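RNA-dependent RNA polymerase (PDB 6DX5) probably copies viral RNA as the full-length L protein, of which this chain is the N-terminal viral OTU cysteine protease domain, a deubiquitinase. Local coordinates at residues D24-I29 with D176-I181; Y44-T49 with R164-V169. All coordinates share one frame; numbering follows the deposited sequence.

Interaction 1: residues D24-I29 with D176-I181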
loop_
_atom_site.group_PDB
_atom_site.type_symbol
_atom_site.label_atom_id
_atom_site.label_comp_id
_atom_site.label_asym_id
_atom_site.label_seq_id
_atom_site.Cartn_x
_atom_site.Cartn_y
_atom_site.Cartn_z
ATOM N N ASP A 24 7.245 15.325 18.861
ATOM C CA ASP A 24 6.588 15.420 20.167
ATOM C C ASP A 24 6.548 14.103 20.950
ATOM O O ASP A 24 6.254 14.142 22.147
ATOM C CB ASP A 24 5.133 15.916 20.038
ATOM C CG ASP A 24 4.996 17.330 19.409
ATOM O OD1 ASP A 24 3.933 17.571 18.791
ATOM O OD2 ASP A 24 5.905 18.196 19.537
ATOM N N PHE A 25 6.782 12.951 20.302
ATOM C CA PHE A 25 6.719 11.634 20.942
ATOM C C PHE A 25 7.976 10.795 20.763
ATOM O O PHE A 25 8.198 9.886 21.566
ATOM C CB PHE A 25 5.504 10.825 20.409
ATOM C CG PHE A 25 4.179 11.476 20.726
ATOM C CD1 PHE A 25 3.518 11.179 21.908
ATOM C CD2 PHE A 25 3.637 12.451 19.888
ATOM C CE1 PHE A 25 2.326 11.832 22.247
ATOM C CE2 PHE A 25 2.430 13.116 20.216
ATOM C CZ PHE A 25 1.777 12.806 21.393
ATOM N N PHE A 26 8.811 11.064 19.757
ATOM C CA PHE A 26 9.944 10.214 19.440
ATOM C C PHE A 26 11.209 11.033 19.253
ATOM O O PHE A 26 11.182 12.178 18.789
ATOM C CB PHE A 26 9.759 9.439 18.148
ATOM C CG PHE A 26 8.569 8.527 18.123
ATOM C CD1 PHE A 26 8.690 7.200 18.540
ATOM C CD2 PHE A 26 7.343 8.966 17.620
ATOM C CE1 PHE A 26 7.597 6.334 18.498
ATOM C CE2 PHE A 26 6.241 8.083 17.557
ATOM C CZ PHE A 26 6.381 6.768 18.013
ATOM N N GLU A 27 12.327 10.412 19.570
ATOM C CA GLU A 27 13.599 10.887 19.070
ATOM C C GLU A 27 13.892 10.065 17.815
ATOM O O GLU A 27 13.558 8.890 17.743
ATOM C CB GLU A 27 14.688 10.773 20.145
ATOM C CG GLU A 27 15.589 9.616 20.004
ATOM C CD GLU A 27 16.792 9.656 20.944
ATOM O OE1 GLU A 27 16.657 9.292 22.117
ATOM O OE2 GLU A 27 17.868 10.060 20.500
ATOM N N ARG A 28 14.367 10.720 16.781
ATOM C CA ARG A 28 14.633 10.079 15.506
ATOM C C ARG A 28 16.142 9.850 15.389
ATOM O O ARG A 28 16.945 10.755 15.707
ATOM C CB ARG A 28 14.135 10.987 14.374
ATOM C CG ARG A 28 14.383 10.404 12.969
ATOM C CD ARG A 28 15.626 10.980 12.376
ATOM N NE ARG A 28 15.368 12.399 12.122
ATOM C CZ ARG A 28 14.836 12.826 10.985
ATOM N NH1 ARG A 28 14.580 11.920 10.046
ATOM N NH2 ARG A 28 14.580 14.112 10.777
ATOM N N ILE A 29 16.538 8.651 14.979
ATOM C CA ILE A 29 17.951 8.293 14.837
ATOM C C ILE A 29 18.202 8.056 13.356
ATOM O O ILE A 29 17.592 7.176 12.746
ATOM C CB ILE A 29 18.338 7.065 15.676
ATOM C CG1 ILE A 29 18.070 7.328 17.164
ATOM C CG2 ILE A 29 19.816 6.754 15.514
ATOM C CD1 ILE A 29 16.723 6.865 17.617
ATOM N N ASP A 176 14.381 6.062 8.648
ATOM C CA ASP A 176 15.213 6.208 9.856
ATOM C C ASP A 176 14.526 5.498 11.036
ATOM O O ASP A 176 13.342 5.120 10.955
ATOM C CB ASP A 176 15.447 7.698 10.209
ATOM C CG ASP A 176 16.420 8.404 9.257
ATOM O OD1 ASP A 176 16.158 9.609 8.935
ATOM O OD2 ASP A 176 17.497 7.794 8.878
ATOM N N ALA A 177 15.250 5.362 12.164
ATOM C CA ALA A 177 14.693 4.725 13.361
ATOM C C ALA A 177 14.037 5.766 14.255
ATOM O O ALA A 177 14.419 6.939 14.223
ATOM C CB ALA A 177 15.791 3.991 14.128
ATOM N N LEU A 178 13.037 5.341 15.048
ATOM C CA LEU A 178 12.381 6.198 16.063
ATOM C C LEU A 178 12.437 5.523 17.430
ATOM O O LEU A 178 12.144 4.336 17.542
ATOM C CB LEU A 178 10.900 6.449 15.748
ATOM C CG LEU A 178 10.546 7.246 14.498
ATOM C CD1 LEU A 178 9.071 7.264 14.280
ATOM C CD2 LEU A 178 11.112 8.681 14.619
ATOM N N LYS A 179 12.824 6.260 18.470
ATOM C CA LYS A 179 12.681 5.770 19.838
ATOM C C LYS A 179 11.692 6.642 20.587
ATOM O O LYS A 179 11.695 7.871 20.447
ATOM C CB LYS A 179 14.007 5.742 20.560
ATOM C CG LYS A 179 14.854 4.612 20.019
ATOM C CD LYS A 179 16.085 4.399 20.822
ATOM C CE LYS A 179 16.641 2.988 20.534
ATOM N NZ LYS A 179 18.013 2.811 21.149
ATOM N N LEU A 180 10.826 6.000 21.353
ATOM C CA LEU A 180 9.814 6.736 22.082
ATOM C C LEU A 180 10.475 7.516 23.218
ATOM O O LEU A 180 11.348 6.997 23.920
ATOM C CB LEU A 180 8.771 5.763 22.612
ATOM C CG LEU A 180 7.353 6.228 22.888
ATOM C CD1 LEU A 180 6.705 6.838 21.689
ATOM C CD2 LEU A 180 6.542 5.034 23.306
ATOM N N ILE A 181 10.056 8.775 23.396
ATOM C CA ILE A 181 10.685 9.633 24.401
ATOM C C ILE A 181 10.377 9.147 25.819
ATOM O O ILE A 181 11.249 9.184 26.699
ATOM C CB ILE A 181 10.253 11.097 24.211
ATOM C CG1 ILE A 181 10.778 11.689 22.910
ATOM C CG2 ILE A 181 10.737 11.957 25.358
ATOM C CD1 ILE A 181 10.208 13.110 22.667
#
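Phe26 holds its ring between two leucine methyl groups of the partner strand. Leu178 CD1 lies 4.1 Å from the centroid of the Phe26 ring, and Leu180 CD1 approaches the opposite face at 3.8 Å from that centroid, both in CH-pi geometry. Lys179 O sits at the ring edge, near its plane. At the other end of strand 26-29, Ile29 packs by its CD1 against Lys179 CG at 3.8 Å, and its CB lies beside Ala177 CB, on the same face of the sheet.

The two strands run antiparallel, their axes at 152°. Glu27 and Lys179 exchange both backbone hydrogen bonds, as do Ile29 and Ala177. Beyond the strand, Ile181 N extends the pairing to Phe25 O at 2.8 Å.

Leu178 shares its face with Arg28, whose CB meets Leu178 CD2 at 3.8 Å. Arg28 NH1 reaches Asp176 OD1 at 3.0 Å in a salt bridge whose hydrogen bond is weak, bent to 126°. Asp176 OD2 is hydrogen-bonded to His174 NE2 and Val31 N, consistent with the His-Asp pairing of OTU proteases.

Strand 26-29 is an outermost strand of the sheet within this chain. Strand 174-180 separates it from strand 166-171, while Tyr44 of helix 37-47 covers the face carrying Ile29, Ala177 and Lys179.

Interaction 2: residues Y44-T49 with R164-V169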
loop_
_atom_site.group_PDB
_atom_site.type_symbol
_atom_site.label_atom_id
_atom_site.label_comp_id
_atom_site.label_asym_id
_atom_site.label_seq_id
_atom_site.Cartn_x
_atom_site.Cartn_y
_atom_site.Cartn_z
ATOM N N TYR A 44 19.085 -1.026 13.848
ATOM C CA TYR A 44 19.424 -0.132 14.947
ATOM C C TYR A 44 18.498 -0.351 16.139
ATOM O O TYR A 44 18.963 -0.430 17.286
ATOM C CB TYR A 44 19.384 1.325 14.500
ATOM C CG TYR A 44 19.703 2.212 15.674
ATOM C CD1 TYR A 44 21.023 2.489 16.031
ATOM C CD2 TYR A 44 18.689 2.760 16.436
ATOM C CE1 TYR A 44 21.326 3.308 17.133
ATOM C CE2 TYR A 44 18.980 3.594 17.534
ATOM C CZ TYR A 44 20.289 3.856 17.872
ATOM O OH TYR A 44 20.540 4.700 18.944
ATOM N N LEU A 45 17.176 -0.468 15.896
ATOM C CA LEU A 45 16.252 -0.652 17.019
ATOM C C LEU A 45 16.375 -2.042 17.607
ATOM O O LEU A 45 16.327 -2.211 18.827
ATOM C CB LEU A 45 14.804 -0.446 16.589
ATOM C CG LEU A 45 14.529 0.959 16.080
ATOM C CD1 LEU A 45 13.093 1.110 15.570
ATOM C CD2 LEU A 45 14.823 1.914 17.234
ATOM N N PHE A 46 16.523 -3.052 16.749
ATOM C CA PHE A 46 16.377 -4.409 17.212
ATOM C C PHE A 46 17.683 -4.931 17.804
ATOM O O PHE A 46 17.657 -5.637 18.820
ATOM C CB PHE A 46 15.920 -5.300 16.045
ATOM C CG PHE A 46 15.420 -6.687 16.490
ATOM C CD1 PHE A 46 14.222 -6.818 17.192
ATOM C CD2 PHE A 46 16.154 -7.824 16.212
ATOM C CE1 PHE A 46 13.770 -8.075 17.626
ATOM C CE2 PHE A 46 15.694 -9.094 16.607
ATOM C CZ PHE A 46 14.501 -9.224 17.326
ATOM N N PHE A 47 18.827 -4.648 17.152
ATOM C CA PHE A 47 20.144 -5.134 17.593
ATOM C C PHE A 47 21.057 -4.015 18.115
ATOM O O PHE A 47 22.251 -4.262 18.338
ATOM C CB PHE A 47 20.892 -5.838 16.442
ATOM C CG PHE A 47 20.230 -7.106 15.918
ATOM C CD1 PHE A 47 20.039 -8.219 16.741
ATOM C CD2 PHE A 47 19.837 -7.199 14.587
ATOM C CE1 PHE A 47 19.441 -9.403 16.253
ATOM C CE2 PHE A 47 19.245 -8.375 14.096
ATOM C CZ PHE A 47 19.057 -9.484 14.936
ATOM N N ASP A 48 20.558 -2.784 18.226
ATOM C CA ASP A 48 21.330 -1.641 18.723
ATOM C C ASP A 48 22.517 -1.298 17.847
ATOM O O ASP A 48 23.456 -0.624 18.306
ATOM C CB ASP A 48 21.790 -1.868 20.157
ATOM C CG ASP A 48 20.629 -2.220 21.055
ATOM O OD1 ASP A 48 19.585 -1.491 21.040
ATOM O OD2 ASP A 48 20.733 -3.275 21.723
ATOM N N THR A 49 22.509 -1.736 16.588
ATOM C CA THR A 49 23.522 -1.234 15.668
ATOM C C THR A 49 23.019 -1.354 14.241
ATOM O O THR A 49 22.470 -2.388 13.859
ATOM C CB THR A 49 24.856 -1.982 15.820
ATOM O OG1 THR A 49 25.743 -1.490 14.815
ATOM C CG2 THR A 49 24.695 -3.529 15.646
ATOM N N ARG A 164 5.125 -0.706 22.472
ATOM C CA ARG A 164 5.699 -2.037 22.509
ATOM C C ARG A 164 6.178 -2.492 21.122
ATOM O O ARG A 164 6.422 -3.678 20.904
ATOM C CB ARG A 164 4.667 -2.993 23.094
ATOM C CG ARG A 164 4.473 -2.836 24.600
ATOM C CD ARG A 164 5.303 -3.901 25.336
ATOM N NE ARG A 164 4.794 -5.265 25.107
ATOM C CZ ARG A 164 5.544 -6.371 25.124
ATOM N NH1 ARG A 164 6.856 -6.286 25.345
ATOM N NH2 ARG A 164 4.985 -7.561 24.899
ATOM N N ALA A 165 6.309 -1.569 20.177
ATOM C CA ALA A 165 6.643 -1.886 18.802
ATOM C C ALA A 165 7.979 -1.247 18.410
ATOM O O ALA A 165 8.539 -0.415 19.124
ATOM C CB ALA A 165 5.530 -1.398 17.872
ATOM N N PHE A 166 8.496 -1.637 17.252
ATOM C CA PHE A 166 9.673 -1.001 16.674
ATOM C C PHE A 166 9.153 0.021 15.690
ATOM O O PHE A 166 8.421 -0.332 14.764
ATOM C CB PHE A 166 10.568 -2.052 16.022
ATOM C CG PHE A 166 11.085 -3.059 17.015
ATOM C CD1 PHE A 166 12.192 -2.760 17.793
ATOM C CD2 PHE A 166 10.373 -4.218 17.277
ATOM C CE1 PHE A 166 12.653 -3.633 18.767
ATOM C CE2 PHE A 166 10.817 -5.123 18.223
ATOM C CZ PHE A 166 11.961 -4.849 18.978
ATOM N N ASN A 167 9.477 1.288 15.915
ATOM C CA ASN A 167 8.859 2.389 15.178
ATOM C C ASN A 167 9.882 2.916 14.182
ATOM O O ASN A 167 11.030 3.241 14.559
ATOM C CB ASN A 167 8.419 3.523 16.128
ATOM C CG ASN A 167 7.189 3.173 16.929
ATOM O OD1 ASN A 167 6.052 3.310 16.449
ATOM N ND2 ASN A 167 7.403 2.671 18.147
ATOM N N ILE A 168 9.472 3.046 12.928
ATOM C CA ILE A 168 10.377 3.500 11.884
ATOM C C ILE A 168 9.692 4.639 11.167
ATOM O O ILE A 168 8.474 4.604 10.988
ATOM C CB ILE A 168 10.712 2.318 10.962
ATOM C CG1 ILE A 168 11.490 1.272 11.795
ATOM C CG2 ILE A 168 11.434 2.762 9.688
ATOM C CD1 ILE A 168 12.094 0.214 11.011
ATOM N N VAL A 169 10.445 5.699 10.834
ATOM C CA VAL A 169 9.869 6.820 10.104
ATOM C C VAL A 169 10.334 6.707 8.665
ATOM O O VAL A 169 11.464 6.294 8.399
ATOM C CB VAL A 169 10.276 8.174 10.718
ATOM C CG1 VAL A 169 11.806 8.340 10.717
ATOM C CG2 VAL A 169 9.657 9.340 9.967
#
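Leu45 and Phe166 carry most of this contact, in which helix 37-47 packs on a sheet strand of the alpha/beta OTU fold. Both point their CB toward the other segment, and their CA atoms, 6.6 Å apart, are the closest pair across it.

The tight part lies around Leu45. With CG beside the backbone N and CD1 carried onward by an extended chi2 of 176°, the branch is delivered against the backbone of the buried Asn167, where CD1 comes to 3.1 Å from Asn167 O, a short methyl-to-carbonyl approach. Its CB meets Phe166 CD1 at 3.7 Å, at the edge of that ring and near its plane. In the Asn167 side chain, OD1 accepts a hydrogen bond from Trp143 NE1 on strand 140-145 and ND2 is hydrogen-bonded to Val162 O, in the loop before the strand.

The looser side is formed by Phe46 and the ring of Phe166. They make an offset edge-to-face pair, with centroids 5.4 Å apart and planes at 70°, the edge of Phe46 turned toward the face of Phe166. The closest atoms are Phe46 CD1 and Phe166 CZ, at 3.5 Å, so this side is less extensive rather than more distant: the contact buries 35 Å² of Phe46 against 82 Å² of Leu45. Phe42 and Val138 also meet the Phe46 side chain. The whole interface buries just 218 Å², summed over both sides, and its side-chain contacts are apolar, apart from the Leu45 methyl against the Asn167 carbonyl. Deeper along the strand, it closes where Leu45 CD1 meets CG1 of the buried Ile168 at 4.1 Å.

Interactions 1 and 2 lie about 10 Å apart, centre to centre, and are joined through the sheet, since strands 166-171 and 174-180 are neighbours in it. Two probable backbone hydrogen bonds make the join, Asp176 N to Val169 O and Leu178 N to Asn167 O, each 2.9 Å. Asn167 O thus probably accepts Leu178 N of interaction 1 and is also approached by Leu45 CD1 of interaction 2. Side chains meet as well, with Phe26 CE1 3.6 Å from Asn167 CG. The side chains of Lys179 and Phe166 are each about 4 Å from a bound DTT, probably a crystallisation additive; Phe166 belongs to a DTT pocket with Pro163, Arg164 and Ala165.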